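Local structure of cysteine S-methyltransferase NleE (Escherichia coli O157:H7, 4R29) at residues Glu56-Gln59 with Glu60-Val63; Pro120-His123 with Ala124-Leu128; Arg196-Gly199 with Glu200-Ser203. The protein transfers a methyl group from S-adenosylmethionine to protein cysteine, probably in the zinc fingers of host TAB2 and TAB3, and thereby probably inhibits NF-kappa-B signalling. The protein carries 1 engineered substitution. All blocks are in the same frame, centred on the assembly; numbering follows the deposited sequence.

Contact 1. Residues Glu56-Gln59 with Glu60-Val63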
loop_
_atom_site.group_PDB
_atom_site.type_symbol
_atom_site.label_atom_id
_atom_site.label_comp_id
_atom_site.label_asym_id
_atom_site.label_seq_id
_atom_site.Cartn_x
_atom_site.Cartn_y
_atom_site.Cartn_z
ATOM N N GLU A 56 -10.075 19.329 12.866
ATOM C CA GLU A 56 -11.412 18.948 12.455
ATOM C C GLU A 56 -11.314 18.107 11.189
ATOM O O GLU A 56 -10.524 18.416 10.300
ATOM C CB GLU A 56 -12.243 20.199 12.151
ATOM C CG GLU A 56 -13.647 20.185 12.726
ATOM C CD GLU A 56 -13.656 20.440 14.220
ATOM O OE1 GLU A 56 -13.878 21.607 14.615
ATOM O OE2 GLU A 56 -13.439 19.476 14.992
ATOM N N LEU A 57 -12.110 17.046 11.106
ATOM C CA LEU A 57 -12.264 16.332 9.848
ATOM C C LEU A 57 -13.282 17.079 9.006
ATOM O O LEU A 57 -14.399 17.327 9.454
ATOM C CB LEU A 57 -12.749 14.901 10.082
ATOM C CG LEU A 57 -11.916 14.009 11.002
ATOM C CD1 LEU A 57 -12.529 12.623 11.026
ATOM C CD2 LEU A 57 -10.441 13.950 10.574
ATOM N N LYS A 58 -12.902 17.448 7.789
ATOM C CA LYS A 58 -13.840 18.103 6.884
ATOM C C LYS A 58 -15.050 17.217 6.611
ATOM O O LYS A 58 -14.924 16.002 6.408
ATOM C CB LYS A 58 -13.143 18.494 5.582
ATOM C CG LYS A 58 -11.935 19.371 5.819
ATOM C CD LYS A 58 -11.380 19.955 4.539
ATOM C CE LYS A 58 -10.176 20.831 4.848
ATOM N NZ LYS A 58 -9.739 21.592 3.651
ATOM N N GLN A 59 -16.229 17.830 6.621
ATOM C CA GLN A 59 -17.468 17.088 6.444
ATOM C C GLN A 59 -17.644 16.586 5.017
ATOM O O GLN A 59 -18.151 15.486 4.807
ATOM C CB GLN A 59 -18.679 17.918 6.879
ATOM C CG GLN A 59 -18.980 17.831 8.373
ATOM C CD GLN A 59 -19.691 16.533 8.763
ATOM O OE1 GLN A 59 -20.550 16.032 8.025
ATOM N NE2 GLN A 59 -19.335 15.985 9.930
ATOM N N GLU A 60 -17.220 17.373 4.036
ATOM C CA GLU A 60 -17.362 16.936 2.653
ATOM C C GLU A 60 -16.173 16.099 2.180
ATOM O O GLU A 60 -16.352 14.981 1.688
ATOM C CB GLU A 60 -17.585 18.116 1.709
ATOM C CG GLU A 60 -17.666 17.701 0.244
ATOM C CD GLU A 60 -18.746 16.651 0.000
ATOM O OE1 GLU A 60 -19.522 16.366 0.942
ATOM O OE2 GLU A 60 -18.823 16.115 -1.126
ATOM N N GLU A 61 -14.970 16.649 2.339
ATOM C CA GLU A 61 -13.738 16.014 1.862
ATOM C C GLU A 61 -13.341 14.738 2.623
ATOM O O GLU A 61 -12.803 13.802 2.034
ATOM C CB GLU A 61 -12.567 17.012 1.858
ATOM C CG GLU A 61 -12.661 18.121 0.801
ATOM C CD GLU A 61 -13.692 19.192 1.144
ATOM O OE1 GLU A 61 -14.009 19.380 2.346
ATOM O OE2 GLU A 61 -14.189 19.843 0.203
ATOM N N PHE A 62 -13.580 14.693 3.924
ATOM C CA PHE A 62 -13.337 13.446 4.638
ATOM C C PHE A 62 -14.608 12.613 4.867
ATOM O O PHE A 62 -14.786 11.563 4.248
ATOM C CB PHE A 62 -12.622 13.675 5.967
ATOM C CG PHE A 62 -12.209 12.395 6.647
ATOM C CD1 PHE A 62 -11.005 11.787 6.330
ATOM C CD2 PHE A 62 -13.039 11.785 7.581
ATOM C CE1 PHE A 62 -10.623 10.608 6.948
ATOM C CE2 PHE A 62 -12.662 10.603 8.197
ATOM C CZ PHE A 62 -11.452 10.016 7.882
ATOM N N VAL A 63 -15.478 13.087 5.756
ATOM C CA VAL A 63 -16.663 12.332 6.165
ATOM C C VAL A 63 -17.519 11.875 4.983
ATOM O O VAL A 63 -17.765 10.685 4.819
ATOM C CB VAL A 63 -17.540 13.126 7.154
ATOM C CG1 VAL A 63 -18.828 12.360 7.451
ATOM C CG2 VAL A 63 -16.778 13.410 8.444
#
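Leu57 lays one methyl, CD1, obliquely against the ring of Phe62, 3.5 Å from CE2. With CG anti to the backbone N and beside the carbonyl carbon (chi1 -173°), Phe62 brings its CD2-CE2 side to this methyl; the ring also meets His123 edge-to-face. Lys58, at the N-cap position of helix 59-76, crosses Glu61 with its aliphatic part: CB lies 3.5 Å from Glu61 OE1, and the extended chain carries the amine past the carboxylate to the backbone oxygen of Lys44. Gln59 and Val63 run side by side in the same direction, the amide NE2 3.9 Å from the methyl CG2. The backbone O of Lys58 takes two donors. Val63 N, five residues on, comes nearly along the carbonyl direction at 3.0 Å in a pi-type bond; Phe62 N, at the usual four-residue reach, approaches from above the carbonyl plane at 3.1 Å. Glu60 points outward to a salt bridge with Arg68. Two acidic residues so near the helix start probably interact favourably with its partial positive charge, while the Lys58 carbonyl holds the first turn and the Leu57-Phe62 touch ties strand 56-57 to the helix.

Contact 2. Residues Pro120-His123 with Ala124-Leu128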
loop_
_atom_site.group_PDB
_atom_site.type_symbol
_atom_site.label_atom_id
_atom_site.label_comp_id
_atom_site.label_asym_id
_atom_site.label_seq_id
_atom_site.Cartn_x
_atom_site.Cartn_y
_atom_site.Cartn_z
ATOM N N PRO A 120 -9.318 9.175 2.669
ATOM C CA PRO A 120 -10.643 8.568 2.824
ATOM C C PRO A 120 -10.729 7.105 2.382
ATOM O O PRO A 120 -11.363 6.328 3.082
ATOM C CB PRO A 120 -11.531 9.455 1.948
ATOM C CG PRO A 120 -10.871 10.778 2.019
ATOM C CD PRO A 120 -9.400 10.480 1.997
ATOM N N ASP A 121 -10.118 6.745 1.254
ATOM C CA ASP A 121 -10.120 5.359 0.784
ATOM C C ASP A 121 -9.468 4.434 1.807
ATOM O O ASP A 121 -9.932 3.332 2.052
ATOM C CB ASP A 121 -9.351 5.234 -0.537
ATOM C CG ASP A 121 -10.160 5.670 -1.726
ATOM O OD1 ASP A 121 -11.313 6.101 -1.546
ATOM O OD2 ASP A 121 -9.640 5.580 -2.853
ATOM N N LEU A 122 -8.353 4.882 2.369
ATOM C CA LEU A 122 -7.614 4.073 3.318
ATOM C C LEU A 122 -8.523 3.775 4.516
ATOM O O LEU A 122 -8.563 2.651 5.014
ATOM C CB LEU A 122 -6.320 4.792 3.746
ATOM C CG LEU A 122 -5.557 4.177 4.929
ATOM C CD1 LEU A 122 -5.203 2.696 4.651
ATOM C CD2 LEU A 122 -4.302 5.001 5.351
ATOM N N HIS A 123 -9.254 4.789 4.976
ATOM C CA HIS A 123 -10.145 4.599 6.118
ATOM C C HIS A 123 -11.320 3.683 5.779
ATOM O O HIS A 123 -11.686 2.828 6.575
ATOM C CB HIS A 123 -10.591 5.948 6.702
ATOM C CG HIS A 123 -9.512 6.627 7.480
ATOM N ND1 HIS A 123 -8.449 7.271 6.875
ATOM C CD2 HIS A 123 -9.280 6.697 8.813
ATOM C CE1 HIS A 123 -7.628 7.728 7.803
ATOM N NE2 HIS A 123 -8.107 7.398 8.985
ATOM N N ALA A 124 -11.889 3.854 4.590
ATOM C CA ALA A 124 -12.988 3.001 4.135
ATOM C C ALA A 124 -12.543 1.538 4.000
ATOM O O ALA A 124 -13.294 0.610 4.345
ATOM C CB ALA A 124 -13.567 3.518 2.804
ATOM N N LEU A 125 -11.325 1.348 3.489
ATOM C CA LEU A 125 -10.759 0.027 3.244
ATOM C C LEU A 125 -10.700 -0.804 4.524
ATOM O O LEU A 125 -10.967 -2.017 4.517
ATOM C CB LEU A 125 -9.329 0.178 2.727
ATOM C CG LEU A 125 -8.983 -0.178 1.296
ATOM C CD1 LEU A 125 -7.475 -0.411 1.257
ATOM C CD2 LEU A 125 -9.735 -1.426 0.812
ATOM N N CYS A 126 -10.313 -0.135 5.608
ATOM C CA CYS A 126 -10.141 -0.751 6.918
ATOM C C CYS A 126 -11.437 -1.174 7.599
ATOM O O CYS A 126 -11.404 -1.874 8.619
ATOM C CB CYS A 126 -9.386 0.206 7.830
ATOM S SG CYS A 126 -7.651 0.308 7.412
ATOM N N GLU A 127 -12.570 -0.752 7.038
ATOM C CA GLU A 127 -13.865 -1.113 7.597
ATOM C C GLU A 127 -14.551 -2.290 6.884
ATOM O O GLU A 127 -15.685 -2.622 7.202
ATOM C CB GLU A 127 -14.788 0.116 7.665
ATOM C CG GLU A 127 -14.177 1.304 8.428
ATOM C CD GLU A 127 -15.105 2.531 8.496
ATOM O OE1 GLU A 127 -16.070 2.616 7.702
ATOM O OE2 GLU A 127 -14.861 3.421 9.346
ATOM N N LEU A 128 -13.863 -2.925 5.940
ATOM C CA LEU A 128 -14.412 -4.088 5.233
ATOM C C LEU A 128 -14.108 -5.407 5.950
ATOM O O LEU A 128 -13.042 -5.565 6.539
ATOM C CB LEU A 128 -13.861 -4.146 3.809
ATOM C CG LEU A 128 -14.228 -2.986 2.882
ATOM C CD1 LEU A 128 -13.302 -2.954 1.667
ATOM C CD2 LEU A 128 -15.714 -3.047 2.465
HETATM O O HOH W 1 -11.786 3.119 9.430
#
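Ala124 N and Leu125 N reach back to Pro120 O (2.9 Å) and Asp121 O (2.8 Å) in regular alpha-helical bonds, Cys126 N adds a weak one to Leu122 O at 3.3 Å, and a type I turn spans Leu125 to Leu128. Proline suits the first turn, where a missing N-H costs no helical bond. The polar side chains have partners beyond this stretch as well as within it. Glu127 has CG anti to its carbonyl carbon (chi1 -55°) and an extended chain, which sets CG 3.5 Å from His123 O. A water donates both to that carbonyl oxygen, at 2.9 Å from His123 O, and to the carboxylate, at 3.1 Å from Glu127 OE2; the same OE2 forms a salt bridge with Lys66. His123 instead swings its imidazole back toward the start of the helix, where ND1 is hydrogen-bonded to Asn119 O, and Asp121 is paired with Arg69. Among the apolar groups, Leu122 CD1 stands 4.4 Å from Cys126 SG, a loose touch, and both residues also meet Ile26 of helix 22-26. Leu125 turns its branches to Trp99 and Ile103 of helix 95-103 and also touches Val149 of strand 145-151. Ala124, small enough for a close approach between helices, lies against Phe70 and Met73 of helix 59-76. That helix therefore receives both an apolar contact and the salt bridges of Asp121 and Glu127, while Leu122, Leu125 and Cys126 supply hydrocarbon and sulfur to the other neighbours. Chemically, the bridging water gives one hydrogen to the His123 carbonyl and one to the Glu127 carboxylate, so two acceptors that could not bond to each other are joined.

Contact 3. Residues Arg196-Gly199 with Glu200-Ser203. With SAM (S-adenosylmethionine), chain E.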
loop_
_atom_site.group_PDB
_atom_site.type_symbol
_atom_site.label_atom_id
_atom_site.label_comp_id
_atom_site.label_asym_id
_atom_site.label_seq_id
_atom_site.Cartn_x
_atom_site.Cartn_y
_atom_site.Cartn_z
ATOM N N ARG A 196 11.253 -10.173 -9.278
ATOM C CA ARG A 196 10.525 -11.389 -9.647
ATOM C C ARG A 196 9.758 -11.933 -8.453
ATOM O O ARG A 196 8.592 -12.326 -8.566
ATOM C CB ARG A 196 11.462 -12.470 -10.203
ATOM C CG ARG A 196 10.747 -13.798 -10.475
ATOM C CD ARG A 196 11.601 -14.795 -11.270
ATOM N NE ARG A 196 12.016 -14.282 -12.571
ATOM C CZ ARG A 196 11.305 -14.366 -13.695
ATOM N NH1 ARG A 196 10.101 -14.931 -13.701
ATOM N NH2 ARG A 196 11.792 -13.868 -14.824
ATOM N N GLU A 197 10.416 -11.943 -7.302
ATOM C CA GLU A 197 9.764 -12.356 -6.072
ATOM C C GLU A 197 8.545 -11.467 -5.727
ATOM O O GLU A 197 7.497 -11.975 -5.336
ATOM C CB GLU A 197 10.786 -12.415 -4.929
ATOM C CG GLU A 197 11.891 -13.445 -5.153
ATOM C CD GLU A 197 13.036 -12.968 -6.077
ATOM O OE1 GLU A 197 12.991 -11.854 -6.656
ATOM O OE2 GLU A 197 14.017 -13.732 -6.209
ATOM N N MET A 198 8.669 -10.154 -5.896
ATOM C CA MET A 198 7.513 -9.263 -5.741
ATOM C C MET A 198 6.400 -9.568 -6.733
ATOM O O MET A 198 5.237 -9.612 -6.359
ATOM C CB MET A 198 7.901 -7.811 -5.957
ATOM C CG MET A 198 9.088 -7.361 -5.182
ATOM S SD MET A 198 8.589 -6.105 -4.023
ATOM C CE MET A 198 7.531 -7.179 -3.052
ATOM N N GLY A 199 6.753 -9.718 -8.008
ATOM C CA GLY A 199 5.763 -9.991 -9.030
ATOM C C GLY A 199 4.903 -11.184 -8.641
ATOM O O GLY A 199 3.667 -11.158 -8.735
ATOM N N GLU A 200 5.571 -12.227 -8.165
ATOM C CA GLU A 200 4.909 -13.448 -7.734
ATOM C C GLU A 200 3.927 -13.207 -6.591
ATOM O O GLU A 200 2.778 -13.630 -6.658
ATOM C CB GLU A 200 5.954 -14.511 -7.390
ATOM C CG GLU A 200 6.755 -14.919 -8.628
ATOM C CD GLU A 200 7.925 -15.848 -8.336
ATOM O OE1 GLU A 200 8.264 -16.063 -7.162
ATOM O OE2 GLU A 200 8.517 -16.364 -9.301
ATOM N N ILE A 201 4.363 -12.507 -5.548
ATOM C CA ILE A 201 3.470 -12.306 -4.410
ATOM C C ILE A 201 2.338 -11.330 -4.749
ATOM O O ILE A 201 1.281 -11.387 -4.145
ATOM C CB ILE A 201 4.219 -11.933 -3.093
ATOM C CG1 ILE A 201 5.012 -10.633 -3.241
ATOM C CG2 ILE A 201 5.143 -13.088 -2.645
ATOM C CD1 ILE A 201 5.553 -10.088 -1.894
ATOM N N PHE A 202 2.549 -10.469 -5.744
ATOM C CA PHE A 202 1.476 -9.603 -6.206
ATOM C C PHE A 202 0.556 -10.298 -7.211
ATOM O O PHE A 202 -0.364 -9.676 -7.720
ATOM C CB PHE A 202 2.025 -8.306 -6.824
ATOM C CG PHE A 202 2.576 -7.322 -5.814
ATOM C CD1 PHE A 202 1.815 -6.912 -4.728
ATOM C CD2 PHE A 202 3.859 -6.801 -5.964
ATOM C CE1 PHE A 202 2.319 -5.996 -3.815
ATOM C CE2 PHE A 202 4.367 -5.887 -5.053
ATOM C CZ PHE A 202 3.595 -5.490 -3.976
ATOM N N SER A 203 0.808 -11.575 -7.494
ATOM C CA SER A 203 -0.059 -12.351 -8.396
ATOM C C SER A 203 -0.027 -11.896 -9.853
ATOM O O SER A 203 -0.961 -12.143 -10.580
ATOM C CB SER A 203 -1.519 -12.314 -7.929
ATOM O OG SER A 203 -1.661 -12.866 -6.643
HETATM N N SAM E . 0.321 -1.387 -6.492
HETATM C CA SAM E . 0.967 -2.632 -6.911
HETATM C C SAM E . 0.162 -3.855 -6.484
HETATM O O SAM E . 0.333 -4.929 -7.069
HETATM O OXT SAM E . -0.641 -3.787 -5.538
HETATM C CB SAM E . 2.375 -2.776 -6.344
HETATM C CG SAM E . 3.407 -1.851 -6.971
HETATM S SD SAM E . 5.129 -2.377 -6.688
HETATM C CE SAM E . 5.902 -1.035 -7.629
HETATM C "C5'" SAM E . 5.259 -3.671 -7.947
HETATM C "C4'" SAM E . 6.632 -4.335 -7.888
HETATM O "O4'" SAM E . 6.575 -5.625 -8.472
HETATM C "C3'" SAM E . 7.691 -3.541 -8.646
HETATM O "O3'" SAM E . 8.385 -2.652 -7.792
HETATM C "C2'" SAM E . 8.599 -4.614 -9.206
HETATM O "O2'" SAM E . 9.631 -4.785 -8.278
HETATM C "C1'" SAM E . 7.757 -5.888 -9.211
HETATM N N9 SAM E . 7.290 -6.293 -10.551
HETATM C C8 SAM E . 7.467 -7.523 -11.124
HETATM N N7 SAM E . 6.874 -7.541 -12.331
HETATM C C5 SAM E . 6.310 -6.331 -12.538
HETATM C C6 SAM E . 5.583 -5.818 -13.602
HETATM N N6 SAM E . 5.340 -6.570 -14.670
HETATM N N1 SAM E . 5.122 -4.524 -13.538
HETATM C C2 SAM E . 5.372 -3.751 -12.417
HETATM N N3 SAM E . 6.093 -4.267 -11.358
HETATM C C4 SAM E . 6.554 -5.541 -11.418
HETATM O O HOH W 2 8.488 -16.365 -11.928
#
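The last turn of helix 186-201 and the residue after it form one wall of the S-adenosylmethionine pocket, to which Met198, Gly199 and Phe202 belong. Phe202 presents a ring face to the methionine part of the cofactor: SAM CB sits 3.8 Å above the ring plane, toward its rim, and the carboxylate atom SAM O lies over the same ring, 3.4 Å from Phe202 CD1. Met198 meets the ribose with the base of its side chain, CB being 3.6 Å from SAM O4'. Gly199, bare of a side chain, lets its CA come within 3.7 Å of the adenine carbon SAM C8. The thioether chain of Met198 then bends so that CE touches Ile201 CD1 at 3.7 Å and Phe202 CE2 at 4.0 Å; a flexible, unbranched residue suits this double task. Ile201 holds CG1 between its backbone N and carbonyl carbon (chi1 60°), against Met198 O. On the outer side, Arg196 and Glu200 share a water instead of a direct salt bridge. It accepts from Arg196 NH1 at 2.8 Å, in the guanidinium plane, and donates to Glu200 OE2 at 2.6 Å, the two flat groups being 65° apart. Successive backbone bonds run from Glu200, Ile201 and Phe202 N to the carbonyls of Arg196, Glu197 and Met198, before Ser203, with positive phi (67°), closes the helix in a Schellman motif. Arg107, which binds the cofactor, also grips Phe202 O. Around this turn, helix 155-181 covers Met198 and Ile201 through Phe164, helix 206-219 flanks Arg196, which pairs there with Asp210, and strand 109-114 packs Met109 and Gln111 against Phe202.

Contacts 1 and 2 are neighbours, touching through Phe62 with His123 and through Glu61 O with Pro120, and helix 59-76 serves both: it begins in one and packs over the other. Yet 56-63 lies at the surface, with a single buried residue, whereas 120-128 is largely interior and combines apolar packing with salt bridges. Contact 3 is on the opposite side of the chain's centre, its centre about 37 Å from that of contact 1 and 24 Å from that of contact 2. Contact 1 opens a helix, contact 2 holds a short helix whole, and contact 3 closes one, turning an aromatic ring, the base of a methionine chain and a glycine CA to S-adenosylmethionine.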